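PDB 5SWV: pentafunctional AROM polypeptide from Schizosaccharomyces pombe, which probably catalyses five central steps of the shikimate pathway, its dehydroquinate dehydratase and shikimate dehydrogenase portions being the ones in this structure. Local coordinates for residues V112-G117 and T133-S138; S163-I168 and M194-I199. All coordinates share one frame; numbering follows the deposited sequence.

Interaction 1 of 2, residues V112-G117 and T133-S138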
loop_
_atom_site.group_PDB
_atom_site.type_symbol
_atom_site.label_atom_id
_atom_site.label_comp_id
_atom_site.label_asym_id
_atom_site.label_seq_id
_atom_site.Cartn_x
_atom_site.Cartn_y
_atom_site.Cartn_z
ATOM N N VAL A 112 -1.849 1.363 -19.239
ATOM C CA VAL A 112 -2.285 2.486 -20.071
ATOM C C VAL A 112 -3.713 2.192 -20.529
ATOM O O VAL A 112 -4.006 1.089 -20.993
ATOM C CB VAL A 112 -1.365 2.678 -21.306
ATOM C CG1 VAL A 112 -1.945 3.690 -22.289
ATOM C CG2 VAL A 112 0.024 3.131 -20.874
ATOM N N ASP A 113 -4.594 3.179 -20.385
ATOM C CA ASP A 113 -5.942 3.094 -20.919
ATOM C C ASP A 113 -5.905 3.530 -22.363
ATOM O O ASP A 113 -5.521 4.680 -22.670
ATOM C CB ASP A 113 -6.908 3.991 -20.136
ATOM C CG ASP A 113 -8.382 3.715 -20.476
ATOM O OD1 ASP A 113 -8.809 3.971 -21.634
ATOM O OD2 ASP A 113 -9.130 3.271 -19.574
ATOM N N VAL A 114 -6.312 2.622 -23.241
ATOM C CA VAL A 114 -6.357 2.894 -24.657
ATOM C C VAL A 114 -7.806 2.801 -25.109
ATOM O O VAL A 114 -8.383 1.729 -25.128
ATOM C CB VAL A 114 -5.486 1.889 -25.423
ATOM C CG1 VAL A 114 -5.537 2.145 -26.923
ATOM C CG2 VAL A 114 -4.053 1.949 -24.921
ATOM N N GLU A 115 -8.388 3.939 -25.474
ATOM C CA GLU A 115 -9.770 3.995 -25.947
ATOM C C GLU A 115 -9.959 3.291 -27.273
ATOM O O GLU A 115 -9.159 3.448 -28.213
ATOM C CB GLU A 115 -10.236 5.435 -26.117
ATOM C CG GLU A 115 -10.368 6.185 -24.806
ATOM C CD GLU A 115 -10.928 7.579 -24.993
ATOM O OE1 GLU A 115 -11.195 7.970 -26.151
ATOM O OE2 GLU A 115 -11.112 8.298 -23.988
ATOM N N LEU A 116 -11.061 2.560 -27.366
ATOM C CA LEU A 116 -11.391 1.823 -28.576
ATOM C C LEU A 116 -11.953 2.752 -29.688
ATOM O O LEU A 116 -12.375 2.282 -30.743
ATOM C CB LEU A 116 -12.354 0.671 -28.223
ATOM C CG LEU A 116 -11.708 -0.420 -27.344
ATOM C CD1 LEU A 116 -12.672 -1.124 -26.404
ATOM C CD2 LEU A 116 -11.010 -1.451 -28.203
ATOM N N GLY A 117 -11.977 4.063 -29.435
ATOM C CA GLY A 117 -12.254 5.053 -30.472
ATOM C C GLY A 117 -11.057 5.452 -31.294
ATOM O O GLY A 117 -11.237 6.081 -32.318
ATOM N N THR A 133 4.187 -2.784 -19.692
ATOM C CA THR A 133 2.926 -2.084 -19.505
ATOM C C THR A 133 1.749 -2.913 -19.991
ATOM O O THR A 133 1.802 -3.519 -21.057
ATOM C CB THR A 133 2.940 -0.749 -20.257
ATOM O OG1 THR A 133 4.056 0.036 -19.809
ATOM C CG2 THR A 133 1.660 0.016 -20.022
ATOM N N LYS A 134 0.699 -2.948 -19.186
ATOM C CA LYS A 134 -0.534 -3.655 -19.544
ATOM C C LYS A 134 -1.536 -2.696 -20.177
ATOM O O LYS A 134 -1.704 -1.573 -19.702
ATOM C CB LYS A 134 -1.187 -4.240 -18.297
ATOM C CG LYS A 134 -0.316 -5.179 -17.498
ATOM C CD LYS A 134 -0.042 -6.455 -18.259
ATOM C CE LYS A 134 0.555 -7.474 -17.317
ATOM N NZ LYS A 134 1.256 -8.507 -18.100
ATOM N N LEU A 135 -2.223 -3.149 -21.214
ATOM C CA LEU A 135 -3.225 -2.322 -21.867
ATOM C C LEU A 135 -4.639 -2.570 -21.336
ATOM O O LEU A 135 -5.072 -3.728 -21.202
ATOM C CB LEU A 135 -3.184 -2.540 -23.363
ATOM C CG LEU A 135 -1.865 -2.215 -24.044
ATOM C CD1 LEU A 135 -2.104 -2.210 -25.535
ATOM C CD2 LEU A 135 -1.264 -0.881 -23.603
ATOM N N ILE A 136 -5.322 -1.468 -21.000
ATOM C CA ILE A 136 -6.739 -1.475 -20.648
ATOM C C ILE A 136 -7.470 -0.881 -21.847
ATOM O O ILE A 136 -7.362 0.309 -22.135
ATOM C CB ILE A 136 -7.079 -0.667 -19.367
ATOM C CG1 ILE A 136 -6.191 -1.092 -18.188
ATOM C CG2 ILE A 136 -8.546 -0.878 -18.991
ATOM C CD1 ILE A 136 -6.501 -0.396 -16.870
ATOM N N MET A 137 -8.189 -1.736 -22.553
ATOM C CA MET A 137 -8.986 -1.310 -23.674
ATOM C C MET A 137 -10.353 -0.905 -23.147
ATOM O O MET A 137 -11.035 -1.713 -22.521
ATOM C CB MET A 137 -9.100 -2.439 -24.697
ATOM C CG MET A 137 -7.754 -2.872 -25.255
ATOM S SD MET A 137 -7.082 -1.608 -26.340
ATOM C CE MET A 137 -5.422 -1.586 -25.742
ATOM N N SER A 138 -10.745 0.338 -23.423
ATOM C CA SER A 138 -11.896 0.953 -22.794
ATOM C C SER A 138 -12.886 1.497 -23.813
ATOM O O SER A 138 -12.485 2.049 -24.826
ATOM C CB SER A 138 -11.428 2.098 -21.900
ATOM O OG SER A 138 -11.120 3.243 -22.679
#
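Asp113 and Ser138 are brought together by their first torsions: CG of Asp113 stands anti to its backbone N (chi1 -168°), while OG of Ser138 sits between its backbone N and carbonyl carbon (chi1 78°). The hydroxyl donates to the carboxylate: Ser138 OG lies 2.6 Å from Asp113 OD1, which accepts through its syn lone pair, on the side of OD2. That second oxygen, OD2, forms a salt bridge with Arg81, which also pairs with OE2 of Glu115, so one guanidinium spans two acidic residues of the same strand; OE1 of Glu115 is hydrogen-bonded to Thr82 OG1.

Beneath this polar group, strands 112-115 and 134-138 run parallel, with an angle of 35° between their short axes. The donors alternate between the strands: Val112 N bonds to Lys134 O, Ile136 N to Val112 O, Val114 N to Ile136 O (2.8 Å) and Ser138 N to Val114 O. In the last of these the donor stands above the carbonyl plane of Val114. Leu116 N extends the pairing beyond the first strand by bonding to Ser138 O.

Val112, Val114, Leu135 and Met137 occupy the other face. Met137 is bent at its second and third torsions, and its CE comes 3.5 Å from Val114 CB, the two side chains lying side by side and pointing the same way. Leu116 crosses Met137 at about a right angle, its CD2 4.1 Å from Met137 CB. Met101 of helix 94-106 touches Val112 and Val114, whereas Ala161 of helix 152-162 meets Met137 and Leu116.

An apolar face under helices and a largely polar face with Asp113, Glu115 and Ser138 beside Ile136, which in a TIM barrel points to the interior, on two adjacent parallel strands joined through helix 120-128, are characteristic of a beta-alpha-beta unit in the TIM barrel of type I dehydroquinases.

Interaction 2 of 2, residues S163-I168 and M194-I199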
loop_
_atom_site.group_PDB
_atom_site.type_symbol
_atom_site.label_atom_id
_atom_site.label_comp_id
_atom_site.label_asym_id
_atom_site.label_seq_id
_atom_site.Cartn_x
_atom_site.Cartn_y
_atom_site.Cartn_z
ATOM N N SER A 163 -7.899 -8.653 -29.562
ATOM C CA SER A 163 -6.597 -8.758 -30.223
ATOM C C SER A 163 -5.459 -8.162 -29.378
ATOM O O SER A 163 -4.344 -8.655 -29.419
ATOM C CB SER A 163 -6.633 -8.060 -31.587
ATOM O OG SER A 163 -7.594 -8.634 -32.462
ATOM N N TYR A 164 -5.758 -7.124 -28.597
ATOM C CA TYR A 164 -4.754 -6.318 -27.921
ATOM C C TYR A 164 -4.789 -6.323 -26.381
ATOM O O TYR A 164 -3.795 -5.978 -25.750
ATOM C CB TYR A 164 -4.907 -4.874 -28.404
ATOM C CG TYR A 164 -4.970 -4.718 -29.913
ATOM C CD1 TYR A 164 -3.858 -5.021 -30.705
ATOM C CD2 TYR A 164 -6.130 -4.261 -30.558
ATOM C CE1 TYR A 164 -3.892 -4.881 -32.082
ATOM C CE2 TYR A 164 -6.164 -4.109 -31.942
ATOM C CZ TYR A 164 -5.036 -4.430 -32.686
ATOM O OH TYR A 164 -5.019 -4.320 -34.044
ATOM N N ALA A 165 -5.909 -6.703 -25.773
ATOM C CA ALA A 165 -6.173 -6.321 -24.373
ATOM C C ALA A 165 -5.516 -7.181 -23.309
ATOM O O ALA A 165 -5.533 -8.384 -23.406
ATOM C CB ALA A 165 -7.667 -6.315 -24.121
ATOM N N ASP A 166 -4.974 -6.551 -22.280
ATOM C CA ASP A 166 -4.702 -7.234 -21.014
ATOM C C ASP A 166 -5.899 -7.128 -20.045
ATOM O O ASP A 166 -6.085 -7.994 -19.186
ATOM C CB ASP A 166 -3.455 -6.651 -20.350
ATOM C CG ASP A 166 -2.215 -6.847 -21.179
ATOM O OD1 ASP A 166 -1.710 -7.982 -21.215
ATOM O OD2 ASP A 166 -1.736 -5.875 -21.796
ATOM N N VAL A 167 -6.647 -6.027 -20.142
ATOM C CA VAL A 167 -7.884 -5.808 -19.391
ATOM C C VAL A 167 -8.872 -5.133 -20.328
ATOM O O VAL A 167 -8.454 -4.382 -21.210
ATOM C CB VAL A 167 -7.662 -4.875 -18.180
ATOM C CG1 VAL A 167 -8.972 -4.672 -17.395
ATOM C CG2 VAL A 167 -6.542 -5.408 -17.291
ATOM N N ILE A 168 -10.168 -5.399 -20.160
ATOM C CA ILE A 168 -11.193 -4.712 -20.948
ATOM C C ILE A 168 -12.081 -3.960 -19.985
ATOM O O ILE A 168 -12.473 -4.487 -18.957
ATOM C CB ILE A 168 -12.017 -5.669 -21.813
ATOM C CG1 ILE A 168 -11.105 -6.374 -22.822
ATOM C CG2 ILE A 168 -13.109 -4.904 -22.549
ATOM C CD1 ILE A 168 -11.793 -7.408 -23.700
ATOM N N MET A 194 -14.805 -16.145 -21.985
ATOM C CA MET A 194 -13.522 -15.450 -22.174
ATOM C C MET A 194 -12.846 -15.180 -20.838
ATOM O O MET A 194 -13.531 -14.992 -19.843
ATOM C CB MET A 194 -13.768 -14.137 -22.909
ATOM C CG MET A 194 -12.883 -12.985 -22.473
ATOM S SD MET A 194 -13.659 -11.418 -22.811
ATOM C CE MET A 194 -13.561 -10.580 -21.226
ATOM N N ASP A 195 -11.516 -15.098 -20.832
ATOM C CA ASP A 195 -10.743 -14.948 -19.581
ATOM C C ASP A 195 -9.738 -13.764 -19.534
ATOM O O ASP A 195 -8.808 -13.748 -18.726
ATOM C CB ASP A 195 -10.020 -16.265 -19.282
ATOM C CG ASP A 195 -8.967 -16.610 -20.342
ATOM O OD1 ASP A 195 -8.996 -16.011 -21.457
ATOM O OD2 ASP A 195 -8.112 -17.482 -20.051
ATOM N N ILE A 196 -9.921 -12.788 -20.406
ATOM C CA ILE A 196 -9.327 -11.482 -20.212
ATOM C C ILE A 196 -10.107 -10.888 -19.046
ATOM O O ILE A 196 -11.328 -10.990 -19.028
ATOM C CB ILE A 196 -9.516 -10.591 -21.460
ATOM C CG1 ILE A 196 -8.833 -11.213 -22.690
ATOM C CG2 ILE A 196 -9.002 -9.175 -21.212
ATOM C CD1 ILE A 196 -9.633 -11.061 -23.975
ATOM N N PRO A 197 -9.426 -10.296 -18.060
ATOM C CA PRO A 197 -10.180 -9.701 -16.953
ATOM C C PRO A 197 -10.983 -8.481 -17.381
ATOM O O PRO A 197 -10.586 -7.766 -18.307
ATOM C CB PRO A 197 -9.108 -9.320 -15.932
ATOM C CG PRO A 197 -7.819 -9.372 -16.668
ATOM C CD PRO A 197 -7.986 -10.339 -17.791
ATOM N N LEU A 198 -12.099 -8.252 -16.690
ATOM C CA LEU A 198 -13.109 -7.290 -17.122
ATOM C C LEU A 198 -13.517 -6.284 -16.035
ATOM O O LEU A 198 -13.966 -6.676 -14.968
ATOM C CB LEU A 198 -14.341 -8.056 -17.602
ATOM C CG LEU A 198 -15.504 -7.241 -18.184
ATOM C CD1 LEU A 198 -15.205 -6.752 -19.594
ATOM C CD2 LEU A 198 -16.779 -8.066 -18.174
ATOM N N ILE A 199 -13.372 -4.991 -16.334
ATOM C CA ILE A 199 -13.989 -3.908 -15.557
ATOM C C ILE A 199 -15.301 -3.556 -16.258
ATOM O O ILE A 199 -15.308 -3.259 -17.443
ATOM C CB ILE A 199 -13.105 -2.645 -15.502
ATOM C CG1 ILE A 199 -11.677 -2.978 -15.071
ATOM C CG2 ILE A 199 -13.689 -1.620 -14.536
ATOM C CD1 ILE A 199 -10.725 -1.804 -15.181
#
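Pro197 turns its ring atoms CD and CG to the carbonyl oxygen of Asp166, with CD 3.3 Å from Asp166 O; on the same ring, CG also meets Val167 CG2. No aromatic ring joins the two segments: the ring of Tyr164 has Ser163 CB over the centre of one face and packs elsewhere, on Ile123 and Asn124 of helix 120-128.

Past the proline, the two chains enter parallel pairing. Ile168 N donates to Pro197 O at 3.0 Å, and Ile168 O accepts from Ile199 N at 2.8 Å, so the backbone of Ile168 is gripped through both its polar atoms.

Ile168 also carries much of the apolar packing. Its CG1 lies anti to its own carbonyl carbon (chi1 -62°) and meets Ile196 CG2 at 3.9 Å, while its CB faces Leu198 CD1 at 4.0 Å; it crosses both side chains at a slant. Beside this cluster, Val167 CG1 packs 3.9 Å from Ile199 CG1.

Phe216, in a loop, touches Val167, Pro197 and Ile199. Ala161 and Ser162 of helix 152-162 reach Ile168 and Ile196 respectively. The contact thus marks where strands 167-173 and 198-203 begin to pair, the connection between them running through helix 177-193, while strand 134-140 adjoins strand 167-173 along its other edge.

How the interactions relate
From the N terminus, interaction 1 comes first, closing the loop that runs from strand 111-115 through helix 120-128 to strand 134-140. Helix 152-162 then leads to strand 167-173, and interaction 2 closes the next loop, through helix 177-193 to strand 198-203. The two closures neither nest nor cross; they follow in series, with centres about 10 Å apart. Strands 134-140 and 167-173 are sheet neighbours and join them directly: Leu135 N lies 2.8 Å from Asp166 OD2, and Met137 N lies 3.0 Å from Val167 O, both probable hydrogen bonds. Together the contacts tie four consecutive parallel strands into one continuous section of the barrel wall.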